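Local coordinates for protein aromatic-L-amino-acid decarboxylase (Catharanthus roseus, PDB 6EEW) that catalyses the pyridoxal 5'-phosphate-dependent decarboxylation of L-tryptophan to tryptamine and of 5-hydroxy-L-tryptophan to serotonin, working as a homodimer, at residues I220-P224 against V237-M241; S190-L194 against G214-N219; S410-F414 against I489-D494. All coordinates share one frame; numbering follows the deposited sequence.

Interaction 1: I220-P224 against V237-M241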
ATOM      1  N   ILE A 220     -11.519  23.183  -4.826  1.00 62.59           N
ATOM      2  CA  ILE A 220     -11.814  21.858  -5.358  1.00 58.84           C
ATOM      3  C   ILE A 220     -13.150  21.970  -6.076  1.00 63.42           C
ATOM      4  O   ILE A 220     -14.178  22.186  -5.428  1.00 65.35           O
ATOM      5  CB  ILE A 220     -11.877  20.808  -4.243  1.00 58.64           C
ATOM      6  CG1 ILE A 220     -10.555  20.748  -3.471  1.00 60.96           C
ATOM      7  CG2 ILE A 220     -12.215  19.442  -4.811  1.00 48.96           C
ATOM      8  CD1 ILE A 220     -10.569  19.779  -2.286  1.00 56.81           C
ATOM      9  N   ARG A 221     -13.146  21.867  -7.412  1.00 63.06           N
ATOM     10  CA  ARG A 221     -14.314  22.164  -8.238  1.00 59.20           C
ATOM     11  C   ARG A 221     -14.793  20.921  -8.985  1.00 61.97           C
ATOM     12  O   ARG A 221     -14.028  20.310  -9.746  1.00 61.42           O
ATOM     13  CB  ARG A 221     -14.003  23.313  -9.195  1.00 57.13           C
ATOM     14  CG  ARG A 221     -13.479  24.556  -8.457  1.00 64.75           C
ATOM     15  CD  ARG A 221     -13.571  25.806  -9.313  1.00 68.84           C
ATOM     16  NE  ARG A 221     -14.956  26.105  -9.654  1.00 70.30           N
ATOM     17  CZ  ARG A 221     -15.319  26.887 -10.663  1.00 77.91           C
ATOM     18  NH1 ARG A 221     -14.395  27.447 -11.431  1.00 84.07           N
ATOM     19  NH2 ARG A 221     -16.606  27.109 -10.910  1.00 74.88           N
ATOM     20  N   LEU A 222     -16.060  20.555  -8.766  1.00 58.66           N
ATOM     21  CA  LEU A 222     -16.706  19.461  -9.484  1.00 53.74           C
ATOM     22  C   LEU A 222     -17.469  19.999 -10.698  1.00 51.97           C
ATOM     23  O   LEU A 222     -18.393  20.810 -10.559  1.00 53.34           O
ATOM     24  CB  LEU A 222     -17.661  18.706  -8.560  1.00 49.58           C
ATOM     25  CG  LEU A 222     -17.184  17.970  -7.305  1.00 48.62           C
ATOM     26  CD1 LEU A 222     -18.395  17.266  -6.698  1.00 49.07           C
ATOM     27  CD2 LEU A 222     -16.073  16.980  -7.602  1.00 47.08           C
ATOM     28  N   ILE A 223     -17.110  19.517 -11.880  1.00 53.82           N
ATOM     29  CA  ILE A 223     -17.722  19.931 -13.138  1.00 58.83           C
ATOM     30  C   ILE A 223     -19.086  19.263 -13.278  1.00 59.31           C
ATOM     31  O   ILE A 223     -19.175  18.028 -13.351  1.00 59.61           O
ATOM     32  CB  ILE A 223     -16.812  19.600 -14.324  1.00 53.78           C
ATOM     33  CG1 ILE A 223     -15.415  20.146 -14.071  1.00 49.53           C
ATOM     34  CG2 ILE A 223     -17.359  20.233 -15.578  1.00 59.03           C
ATOM     35  CD1 ILE A 223     -14.362  19.482 -14.918  1.00 51.58           C
ATOM     36  N   PRO A 224     -20.163  20.031 -13.318  1.00 58.72           N
ATOM     37  CA  PRO A 224     -21.493  19.433 -13.478  1.00 64.00           C
ATOM     38  C   PRO A 224     -21.640  18.710 -14.811  1.00 62.38           C
ATOM     39  O   PRO A 224     -21.156  19.166 -15.849  1.00 61.72           O
ATOM     40  CB  PRO A 224     -22.437  20.641 -13.395  1.00 66.37           C
ATOM     41  CG  PRO A 224     -21.557  21.839 -13.677  1.00 60.01           C
ATOM     42  CD  PRO A 224     -20.226  21.487 -13.104  1.00 58.59           C
ATOM     43  N   VAL A 237     -18.059  23.127 -20.918  1.00 71.59           N
ATOM     44  CA  VAL A 237     -18.288  23.415 -19.502  1.00 70.17           C
ATOM     45  C   VAL A 237     -16.966  23.678 -18.787  1.00 65.33           C
ATOM     46  O   VAL A 237     -16.797  24.683 -18.077  1.00 70.48           O
ATOM     47  CB  VAL A 237     -19.060  22.252 -18.846  1.00 65.60           C
ATOM     48  CG1 VAL A 237     -19.131  22.435 -17.330  1.00 68.34           C
ATOM     49  CG2 VAL A 237     -20.462  22.152 -19.426  1.00 58.86           C
ATOM     50  N   LEU A 238     -16.008  22.775 -18.971  1.00 60.45           N
ATOM     51  CA  LEU A 238     -14.719  22.920 -18.311  1.00 59.40           C
ATOM     52  C   LEU A 238     -13.996  24.180 -18.765  1.00 62.05           C
ATOM     53  O   LEU A 238     -13.361  24.860 -17.953  1.00 67.27           O
ATOM     54  CB  LEU A 238     -13.865  21.687 -18.585  1.00 50.12           C
ATOM     55  CG  LEU A 238     -12.409  21.684 -18.131  1.00 51.50           C
ATOM     56  CD1 LEU A 238     -12.295  21.832 -16.615  1.00 51.74           C
ATOM     57  CD2 LEU A 238     -11.719  20.391 -18.608  1.00 47.90           C
ATOM     58  N   ARG A 239     -14.050  24.492 -20.063  1.00 57.39           N
ATOM     59  CA  ARG A 239     -13.367  25.684 -20.542  1.00 61.67           C
ATOM     60  C   ARG A 239     -13.960  26.921 -19.908  1.00 66.56           C
ATOM     61  O   ARG A 239     -13.231  27.834 -19.495  1.00 66.93           O
ATOM     62  CB  ARG A 239     -13.464  25.804 -22.054  1.00 64.97           C
ATOM     63  CG  ARG A 239     -13.061  27.190 -22.526  1.00 71.10           C
ATOM     64  CD  ARG A 239     -13.135  27.303 -24.019  1.00 67.53           C
ATOM     65  NE  ARG A 239     -12.186  26.398 -24.654  1.00 67.14           N
ATOM     66  CZ  ARG A 239     -10.901  26.673 -24.826  1.00 66.81           C
ATOM     67  NH1 ARG A 239     -10.406  27.841 -24.413  1.00 61.76           N
ATOM     68  NH2 ARG A 239     -10.118  25.782 -25.421  1.00 65.77           N
ATOM     69  N   LYS A 240     -15.289  26.972 -19.828  1.00 68.75           N
ATOM     70  CA  LYS A 240     -15.935  28.118 -19.205  1.00 66.72           C
ATOM     71  C   LYS A 240     -15.479  28.258 -17.754  1.00 70.57           C
ATOM     72  O   LYS A 240     -15.109  29.353 -17.302  1.00 69.60           O
ATOM     73  CB  LYS A 240     -17.453  27.963 -19.300  1.00 63.49           C
ATOM     74  CG  LYS A 240     -18.221  29.109 -18.684  1.00 72.28           C
ATOM     75  CD  LYS A 240     -17.798  30.403 -19.366  1.00 79.73           C
ATOM     76  CE  LYS A 240     -18.498  31.614 -18.787  1.00 87.75           C
ATOM     77  NZ  LYS A 240     -17.960  32.865 -19.387  1.00 94.58           N
ATOM     78  N   MET A 241     -15.451  27.139 -17.022  1.00 74.30           N
ATOM     79  CA  MET A 241     -15.011  27.177 -15.627  1.00 67.44           C
ATOM     80  C   MET A 241     -13.565  27.650 -15.512  1.00 64.47           C
ATOM     81  O   MET A 241     -13.241  28.501 -14.674  1.00 70.64           O
ATOM     82  CB  MET A 241     -15.182  25.800 -14.981  1.00 68.46           C
ATOM     83  CG  MET A 241     -16.631  25.324 -14.876  1.00 68.29           C
ATOM     84  SD  MET A 241     -16.783  23.605 -14.338  1.00 69.47           S
ATOM     85  CE  MET A 241     -16.053  23.690 -12.700  1.00 67.60           C
TER

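Interaction 2: S190-L194 against G214-N219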
ATOM      1  N   SER A 190       1.246  30.790  -2.619  1.00 57.49           N
ATOM      2  CA  SER A 190       0.304  30.734  -3.724  1.00 62.49           C
ATOM      3  C   SER A 190      -0.602  29.511  -3.660  1.00 59.04           C
ATOM      4  O   SER A 190      -1.464  29.366  -4.529  1.00 55.49           O
ATOM      5  CB  SER A 190       1.058  30.753  -5.050  1.00 66.08           C
ATOM      6  OG  SER A 190       1.842  29.579  -5.185  1.00 67.34           O
ATOM      7  N   ILE A 191      -0.438  28.640  -2.657  1.00 53.63           N
ATOM      8  CA  ILE A 191      -1.270  27.439  -2.574  1.00 54.92           C
ATOM      9  C   ILE A 191      -2.749  27.809  -2.549  1.00 62.05           C
ATOM     10  O   ILE A 191      -3.601  27.032  -3.003  1.00 69.67           O
ATOM     11  CB  ILE A 191      -0.875  26.575  -1.352  1.00 49.60           C
ATOM     12  CG1 ILE A 191      -1.741  25.315  -1.256  1.00 47.68           C
ATOM     13  CG2 ILE A 191      -1.031  27.353  -0.062  1.00 53.36           C
ATOM     14  CD1 ILE A 191      -1.578  24.374  -2.392  1.00 57.32           C
ATOM     15  N   GLY A 192      -3.079  28.987  -2.026  1.00 62.74           N
ATOM     16  CA  GLY A 192      -4.451  29.452  -1.950  1.00 62.95           C
ATOM     17  C   GLY A 192      -5.070  29.846  -3.277  1.00 67.52           C
ATOM     18  O   GLY A 192      -6.250  30.207  -3.303  1.00 65.60           O
ATOM     19  N   LYS A 193      -4.295  29.838  -4.363  1.00 69.12           N
ATOM     20  CA  LYS A 193      -4.783  30.142  -5.705  1.00 64.67           C
ATOM     21  C   LYS A 193      -5.014  28.906  -6.563  1.00 64.15           C
ATOM     22  O   LYS A 193      -5.646  29.020  -7.619  1.00 64.39           O
ATOM     23  CB  LYS A 193      -3.786  31.053  -6.431  1.00 60.13           C
ATOM     24  CG  LYS A 193      -3.600  32.384  -5.752  1.00 67.91           C
ATOM     25  CD  LYS A 193      -2.598  33.267  -6.472  1.00 75.28           C
ATOM     26  CE  LYS A 193      -2.460  34.599  -5.753  1.00 84.86           C
ATOM     27  NZ  LYS A 193      -1.533  35.532  -6.448  1.00 90.65           N
ATOM     28  N   LEU A 194      -4.513  27.743  -6.150  1.00 59.51           N
ATOM     29  CA  LEU A 194      -4.476  26.566  -7.014  1.00 60.29           C
ATOM     30  C   LEU A 194      -5.832  25.867  -7.022  1.00 62.13           C
ATOM     31  O   LEU A 194      -6.357  25.494  -5.965  1.00 67.92           O
ATOM     32  CB  LEU A 194      -3.376  25.617  -6.546  1.00 52.47           C
ATOM     33  CG  LEU A 194      -2.026  26.301  -6.305  1.00 49.67           C
ATOM     34  CD1 LEU A 194      -0.933  25.275  -6.026  1.00 48.70           C
ATOM     35  CD2 LEU A 194      -1.640  27.222  -7.457  1.00 48.93           C
ATOM     36  N   GLY A 214      -3.631  19.450   0.435  1.00 50.00           N
ATOM     37  CA  GLY A 214      -3.660  20.804   0.927  1.00 44.58           C
ATOM     38  C   GLY A 214      -4.400  21.789   0.057  1.00 54.39           C
ATOM     39  O   GLY A 214      -4.352  22.994   0.332  1.00 50.42           O
ATOM     40  N   ILE A 215      -5.112  21.321  -0.970  1.00 51.74           N
ATOM     41  CA  ILE A 215      -5.916  22.231  -1.769  1.00 52.23           C
ATOM     42  C   ILE A 215      -6.963  22.865  -0.870  1.00 53.85           C
ATOM     43  O   ILE A 215      -7.617  22.174  -0.076  1.00 53.22           O
ATOM     44  CB  ILE A 215      -6.569  21.483  -2.943  1.00 54.01           C
ATOM     45  CG1 ILE A 215      -5.533  20.672  -3.721  1.00 44.45           C
ATOM     46  CG2 ILE A 215      -7.193  22.478  -3.916  1.00 56.02           C
ATOM     47  CD1 ILE A 215      -4.516  21.531  -4.447  1.00 44.68           C
ATOM     48  N   TYR A 216      -7.095  24.189  -0.945  1.00 54.22           N
ATOM     49  CA  TYR A 216      -8.102  24.851  -0.138  1.00 51.97           C
ATOM     50  C   TYR A 216      -9.476  24.259  -0.444  1.00 62.40           C
ATOM     51  O   TYR A 216      -9.754  23.870  -1.584  1.00 67.69           O
ATOM     52  CB  TYR A 216      -8.110  26.353  -0.399  1.00 52.82           C
ATOM     53  CG  TYR A 216      -6.992  27.131   0.256  1.00 55.39           C
ATOM     54  CD1 TYR A 216      -5.774  26.530   0.591  1.00 56.12           C
ATOM     55  CD2 TYR A 216      -7.161  28.469   0.555  1.00 58.61           C
ATOM     56  CE1 TYR A 216      -4.753  27.266   1.198  1.00 53.94           C
ATOM     57  CE2 TYR A 216      -6.159  29.208   1.155  1.00 65.81           C
ATOM     58  CZ  TYR A 216      -4.960  28.614   1.483  1.00 63.88           C
ATOM     59  OH  TYR A 216      -3.983  29.390   2.094  1.00 68.80           O
ATOM     60  N   PRO A 217     -10.346  24.164   0.563  1.00 67.96           N
ATOM     61  CA  PRO A 217     -11.669  23.559   0.339  1.00 65.36           C
ATOM     62  C   PRO A 217     -12.427  24.148  -0.839  1.00 67.48           C
ATOM     63  O   PRO A 217     -13.014  23.396  -1.628  1.00 60.98           O
ATOM     64  CB  PRO A 217     -12.387  23.830   1.664  1.00 68.36           C
ATOM     65  CG  PRO A 217     -11.279  23.793   2.674  1.00 72.69           C
ATOM     66  CD  PRO A 217     -10.072  24.386   1.993  1.00 73.50           C
ATOM     67  N   ASN A 218     -12.433  25.477  -0.977  1.00 70.95           N
ATOM     68  CA  ASN A 218     -13.151  26.144  -2.052  1.00 67.78           C
ATOM     69  C   ASN A 218     -12.445  26.081  -3.399  1.00 67.76           C
ATOM     70  O   ASN A 218     -13.018  26.542  -4.392  1.00 74.58           O
ATOM     71  CB  ASN A 218     -13.413  27.605  -1.682  1.00 66.43           C
ATOM     72  CG  ASN A 218     -14.484  27.750  -0.634  1.00 72.15           C
ATOM     73  OD1 ASN A 218     -15.390  26.918  -0.552  1.00 72.65           O
ATOM     74  ND2 ASN A 218     -14.392  28.803   0.181  1.00 78.76           N
ATOM     75  N   ASN A 219     -11.238  25.527  -3.479  1.00 62.71           N
ATOM     76  CA  ASN A 219     -10.537  25.419  -4.749  1.00 60.02           C
ATOM     77  C   ASN A 219     -10.622  24.016  -5.345  1.00 59.93           C
ATOM     78  O   ASN A 219      -9.872  23.696  -6.277  1.00 53.20           O
ATOM     79  CB  ASN A 219      -9.077  25.843  -4.589  1.00 64.14           C
ATOM     80  CG  ASN A 219      -8.934  27.316  -4.267  1.00 64.19           C
ATOM     81  OD1 ASN A 219      -9.911  28.061  -4.268  1.00 67.73           O
ATOM     82  ND2 ASN A 219      -7.702  27.753  -4.033  1.00 60.55           N
TER

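Interaction 3: S410-F414 against I489-D494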
ATOM      1  N   SER A 410     -35.273  -6.464 -24.173  1.00 71.16           N
ATOM      2  CA  SER A 410     -36.409  -7.257 -24.634  1.00 73.21           C
ATOM      3  C   SER A 410     -37.589  -7.183 -23.679  1.00 77.27           C
ATOM      4  O   SER A 410     -38.683  -7.631 -24.040  1.00 82.77           O
ATOM      5  CB  SER A 410     -36.010  -8.721 -24.825  1.00 70.82           C
ATOM      6  OG  SER A 410     -34.960  -8.840 -25.763  1.00 70.63           O
ATOM      7  N   ASP A 411     -37.405  -6.621 -22.486  1.00 76.49           N
ATOM      8  CA  ASP A 411     -38.470  -6.520 -21.495  1.00 80.40           C
ATOM      9  C   ASP A 411     -38.879  -5.059 -21.375  1.00 81.52           C
ATOM     10  O   ASP A 411     -38.100  -4.222 -20.901  1.00 82.75           O
ATOM     11  CB  ASP A 411     -38.040  -7.079 -20.143  1.00 80.96           C
ATOM     12  CG  ASP A 411     -39.205  -7.213 -19.177  1.00 85.00           C
ATOM     13  OD1 ASP A 411     -40.094  -6.336 -19.201  1.00 88.44           O
ATOM     14  OD2 ASP A 411     -39.235  -8.195 -18.400  1.00 85.72           O
ATOM     15  N   SER A 412     -40.104  -4.761 -21.810  1.00 80.19           N
ATOM     16  CA  SER A 412     -40.604  -3.395 -21.872  1.00 77.21           C
ATOM     17  C   SER A 412     -40.871  -2.808 -20.495  1.00 76.71           C
ATOM     18  O   SER A 412     -41.162  -1.609 -20.403  1.00 81.97           O
ATOM     19  CB  SER A 412     -41.870  -3.347 -22.730  1.00 76.58           C
ATOM     20  OG  SER A 412     -42.824  -4.277 -22.260  1.00 74.47           O
ATOM     21  N   ARG A 413     -40.831  -3.624 -19.439  1.00 69.39           N
ATOM     22  CA  ARG A 413     -40.977  -3.095 -18.090  1.00 64.15           C
ATOM     23  C   ARG A 413     -39.701  -2.411 -17.622  1.00 63.07           C
ATOM     24  O   ARG A 413     -39.756  -1.493 -16.799  1.00 67.63           O
ATOM     25  CB  ARG A 413     -41.341  -4.217 -17.118  1.00 62.25           C
ATOM     26  CG  ARG A 413     -42.635  -4.934 -17.454  1.00 69.12           C
ATOM     27  CD  ARG A 413     -42.830  -6.159 -16.570  1.00 76.04           C
ATOM     28  NE  ARG A 413     -41.695  -7.081 -16.628  1.00 78.48           N
ATOM     29  CZ  ARG A 413     -41.660  -8.261 -16.013  1.00 80.96           C
ATOM     30  NH1 ARG A 413     -42.700  -8.669 -15.295  1.00 81.13           N
ATOM     31  NH2 ARG A 413     -40.589  -9.035 -16.117  1.00 83.16           N
ATOM     32  N   PHE A 414     -38.562  -2.816 -18.168  1.00 61.99           N
ATOM     33  CA  PHE A 414     -37.255  -2.300 -17.802  1.00 60.87           C
ATOM     34  C   PHE A 414     -36.757  -1.322 -18.859  1.00 63.35           C
ATOM     35  O   PHE A 414     -37.263  -1.268 -19.981  1.00 61.60           O
ATOM     36  CB  PHE A 414     -36.261  -3.451 -17.644  1.00 60.53           C
ATOM     37  CG  PHE A 414     -36.587  -4.387 -16.514  1.00 62.50           C
ATOM     38  CD1 PHE A 414     -37.478  -5.430 -16.695  1.00 65.67           C
ATOM     39  CD2 PHE A 414     -35.959  -4.258 -15.287  1.00 61.79           C
ATOM     40  CE1 PHE A 414     -37.767  -6.301 -15.663  1.00 65.96           C
ATOM     41  CE2 PHE A 414     -36.240  -5.131 -14.252  1.00 62.31           C
ATOM     42  CZ  PHE A 414     -37.143  -6.151 -14.439  1.00 66.54           C
ATOM     43  N   ILE A 489     -34.042 -12.140 -11.723  1.00 68.05           N
ATOM     44  CA  ILE A 489     -34.538 -10.769 -11.756  1.00 72.06           C
ATOM     45  C   ILE A 489     -35.969 -10.746 -12.270  1.00 74.95           C
ATOM     46  O   ILE A 489     -36.849 -10.095 -11.689  1.00 74.08           O
ATOM     47  CB  ILE A 489     -33.609  -9.884 -12.606  1.00 71.61           C
ATOM     48  CG1 ILE A 489     -32.209  -9.836 -11.975  1.00 69.63           C
ATOM     49  CG2 ILE A 489     -34.213  -8.501 -12.786  1.00 73.03           C
ATOM     50  CD1 ILE A 489     -31.186  -9.041 -12.755  1.00 66.29           C
ATOM     51  N   GLN A 490     -36.231 -11.486 -13.353  1.00 73.08           N
ATOM     52  CA  GLN A 490     -37.581 -11.515 -13.902  1.00 74.17           C
ATOM     53  C   GLN A 490     -38.563 -12.153 -12.926  1.00 81.87           C
ATOM     54  O   GLN A 490     -39.695 -11.677 -12.777  1.00 86.96           O
ATOM     55  CB  GLN A 490     -37.595 -12.249 -15.244  1.00 75.38           C
ATOM     56  CG  GLN A 490     -37.156 -11.392 -16.421  1.00 73.04           C
ATOM     57  CD  GLN A 490     -37.341 -12.086 -17.757  1.00 78.74           C
ATOM     58  OE1 GLN A 490     -36.919 -13.230 -17.946  1.00 80.83           O
ATOM     59  NE2 GLN A 490     -38.005 -11.404 -18.686  1.00 78.92           N
ATOM     60  N   LYS A 491     -38.157 -13.236 -12.256  1.00 83.84           N
ATOM     61  CA  LYS A 491     -39.055 -13.866 -11.289  1.00 86.03           C
ATOM     62  C   LYS A 491     -39.402 -12.905 -10.160  1.00 84.22           C
ATOM     63  O   LYS A 491     -40.567 -12.784  -9.762  1.00 88.36           O
ATOM     64  CB  LYS A 491     -38.444 -15.145 -10.713  1.00 88.67           C
ATOM     65  CG  LYS A 491     -39.362 -15.808  -9.674  1.00 92.80           C
ATOM     66  CD  LYS A 491     -38.779 -17.081  -9.077  1.00 98.10           C
ATOM     67  CE  LYS A 491     -37.591 -16.796  -8.170  1.00 99.63           C
ATOM     68  NZ  LYS A 491     -37.139 -18.019  -7.438  1.00100.03           N
ATOM     69  N   LEU A 492     -38.393 -12.225  -9.614  1.00 78.13           N
ATOM     70  CA  LEU A 492     -38.648 -11.309  -8.511  1.00 78.79           C
ATOM     71  C   LEU A 492     -39.466 -10.109  -8.961  1.00 79.04           C
ATOM     72  O   LEU A 492     -40.242  -9.555  -8.174  1.00 80.09           O
ATOM     73  CB  LEU A 492     -37.330 -10.864  -7.881  1.00 79.05           C
ATOM     74  CG  LEU A 492     -36.532 -12.000  -7.239  1.00 77.08           C
ATOM     75  CD1 LEU A 492     -35.250 -11.489  -6.587  1.00 71.91           C
ATOM     76  CD2 LEU A 492     -37.398 -12.745  -6.241  1.00 78.95           C
ATOM     77  N   THR A 493     -39.326  -9.702 -10.223  1.00 80.78           N
ATOM     78  CA  THR A 493     -40.168  -8.628 -10.733  1.00 77.51           C
ATOM     79  C   THR A 493     -41.613  -9.090 -10.858  1.00 75.86           C
ATOM     80  O   THR A 493     -42.535  -8.360 -10.483  1.00 77.88           O
ATOM     81  CB  THR A 493     -39.643  -8.140 -12.081  1.00 77.03           C
ATOM     82  OG1 THR A 493     -38.310  -7.636 -11.922  1.00 73.64           O
ATOM     83  CG2 THR A 493     -40.536  -7.040 -12.638  1.00 76.95           C
ATOM     84  N   ASP A 494     -41.829 -10.315 -11.344  1.00 77.18           N
ATOM     85  CA  ASP A 494     -43.185 -10.859 -11.391  1.00 85.59           C
ATOM     86  C   ASP A 494     -43.800 -10.897 -10.000  1.00 92.29           C
ATOM     87  O   ASP A 494     -44.911 -10.399  -9.786  1.00 93.87           O
ATOM     88  CB  ASP A 494     -43.183 -12.254 -12.018  1.00 92.75           C
ATOM     89  CG  ASP A 494     -42.771 -12.242 -13.483  1.00100.40           C
ATOM     90  OD1 ASP A 494     -42.857 -11.170 -14.123  1.00102.61           O
ATOM     91  OD2 ASP A 494     -42.360 -13.307 -13.997  1.00101.93           O
TER

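Interaction 1: I220-P224 against V237-M241
Ile-223 and Arg-221 of strand 220-223 both turn their side chains toward Met-241 of helix 235-247. The two elements begin a beta-alpha-beta crossover in the large domain of a fold type I pyridoxal-phosphate enzyme. Strand 220-223 is the outermost strand at one end of its mixed sheet. The chain then runs through the helix to strand 251-258, on the far side of strand 194-199. Strand and helix are roughly antiparallel, at 150°, and their short axes come within 9.8 Å. The contact is mainly apolar.

Met-241 covers the most ground. Its sulfur meets the flank of Ile-223, with Met-241 SD 3.6 Å from Ile-223 CG2. Beyond SD the chain bends (chi3 63°). The bend carries Met-241 CE over the guanidinium of Arg-221, 3.8 Å above the plane and over its centre. Met-241 CE also lies 3.9 Å from Ile-223 CG1, so it fills the angle between the two strand side chains. Arg-221 lays a flat face on the methyl. Its NH1 has another partner, a salt bridge with Asp-245, one turn further along the helix. That bond probably helps to hold the guanidinium over Met-241.

Ile-223 divides its branches. Ile-223 CD1 reaches Leu-238 CD1 at 3.6 Å, where Tyr-197 of the neighbouring strand touches both residues. Leu-222 points away from the helix and touches Pro-207 and the L-tryptophan-binding residue His-203. The other branch of Ile-223, CG2, stands anti to the backbone N and runs alongside Val-237 in the opposite sense. Here the packing is tight, with Ile-223 CG2 only 3.3 Å from Val-237 CG1.

Interaction 2: S190-L194 against G214-N219
Asn-219 ND2 reaches two backbone carbonyls of segment 190-194. Asn-219 ND2 lies 2.9 Å from Gly-192 O, with an N-H...O angle of 149°, and 3.3 Å from Leu-194 O. Both bonds are weak; together they probably help to hold the amide between the two carbonyls. The side chain leaves the backbone toward segment 190-194, and Asn-219 CB comes within 3.1 Å of Leu-194 O. The backbone N of Asn-219 is bonded in turn to Tyr-216 O, closing a tight turn around Pro-217 and Asn-218.

Tyr-216 supplies the second half of the contact. Its ring lies flat against the backbone of Gly-192, whose CA sits 3.6 Å from the centroid of the Tyr-216 ring and 14° off the normal, a CH-pi contact over one face. The lack of a side chain at Gly-192 lets the ring come this close.

The two segments are neighbouring loops of the fold type I large domain. They lead into the parallel strands 194-199 and 220-223, at the N-terminal ends of these two strands. Gly-214, with positive phi, ends helix 206-212 in a Schellman motif. Its backbone angles call for glycine, since a CB would be jammed against the preceding carbonyl O.

The contact takes part in the subunit interface. Tyr-216 OH is hydrogen-bonded to Asp-189 of the second subunit, and its ring packs on Pro-188 of that subunit. An alanine in place of Tyr-216 is likely to leave the CA of Gly-192 without its aromatic cover and Asp-189 of the second subunit without its hydroxyl partner.

Ile-191 comes obliquely to the same ring, with Ile-191 CG2 3.9 Å from Tyr-216 CE1. Ile-191 CG1 lies 3.8 Å from Gly-214 O, at the end of helix 206-212.

Interaction 3: S410-F414 against I489-D494
In the C-terminal domain, the turn that enters the four-stranded antiparallel sheet is tied to helix 479-496 by Arg-413 and Asp-494. It is a type I beta turn from Asp-411 to Phe-414, combined with an Asx turn: Asp-411 OD1 accepts from the backbone N of Arg-413 at 2.8 Å.

The same carboxylate takes the arginine side chain side-on. NE of Arg-413 goes to OD1 of Asp-411 and NH2 to OD2, each through the syn lone pair. This double grip fixes the guanidinium and leaves NH1 to face the helix. Arg-413 NH1 meets Asp-494 OD1 at 2.8 Å in a nearly straight bond (171°), almost in the guanidinium plane. The arginine thus bridges two carboxylates in one salt-bridge network. Gln-490 NE2 adds a weak 3.4 Å bond to Asp-411 OD2.

Thr-493 serves two neighbours. Its methyl CG2, anti to the backbone N, lies 3.7 Å above the plane of the Arg-413 guanidinium, over its centre. Its hydroxyl donates to Ile-489 O, one turn back along the helix, from above the carbonyl plane, while the backbone N of Thr-493 reaches that oxygen from the opposite face. Phe-414 CZ lies 4.1 Å from Ile-489 CG2. The ring of Phe-414 meets the hydroxyl edge-on, with Phe-414 CZ 3.1 Å from Thr-493 OG1.

How the interactions relate
Along the chain the three contacts follow one another, and none nests or crosses. Interaction 2 comes first. It closes the excursion through strand 194-199 and helix 206-212, joining the loops before two adjacent strands at the subunit interface. Interaction 1 follows directly, since Asn-219 runs into Ile-220, and brings helix 235-247 onto the new edge strand. These two touch: Ile-220 CG1 packs on Ile-215 CG2 at 3.8 Å. Interaction 3 lies apart, its centre about 39 Å from that of interaction 1. It closes a much longer loop, joining the start of the C-terminal sheet to the last helix of the chain.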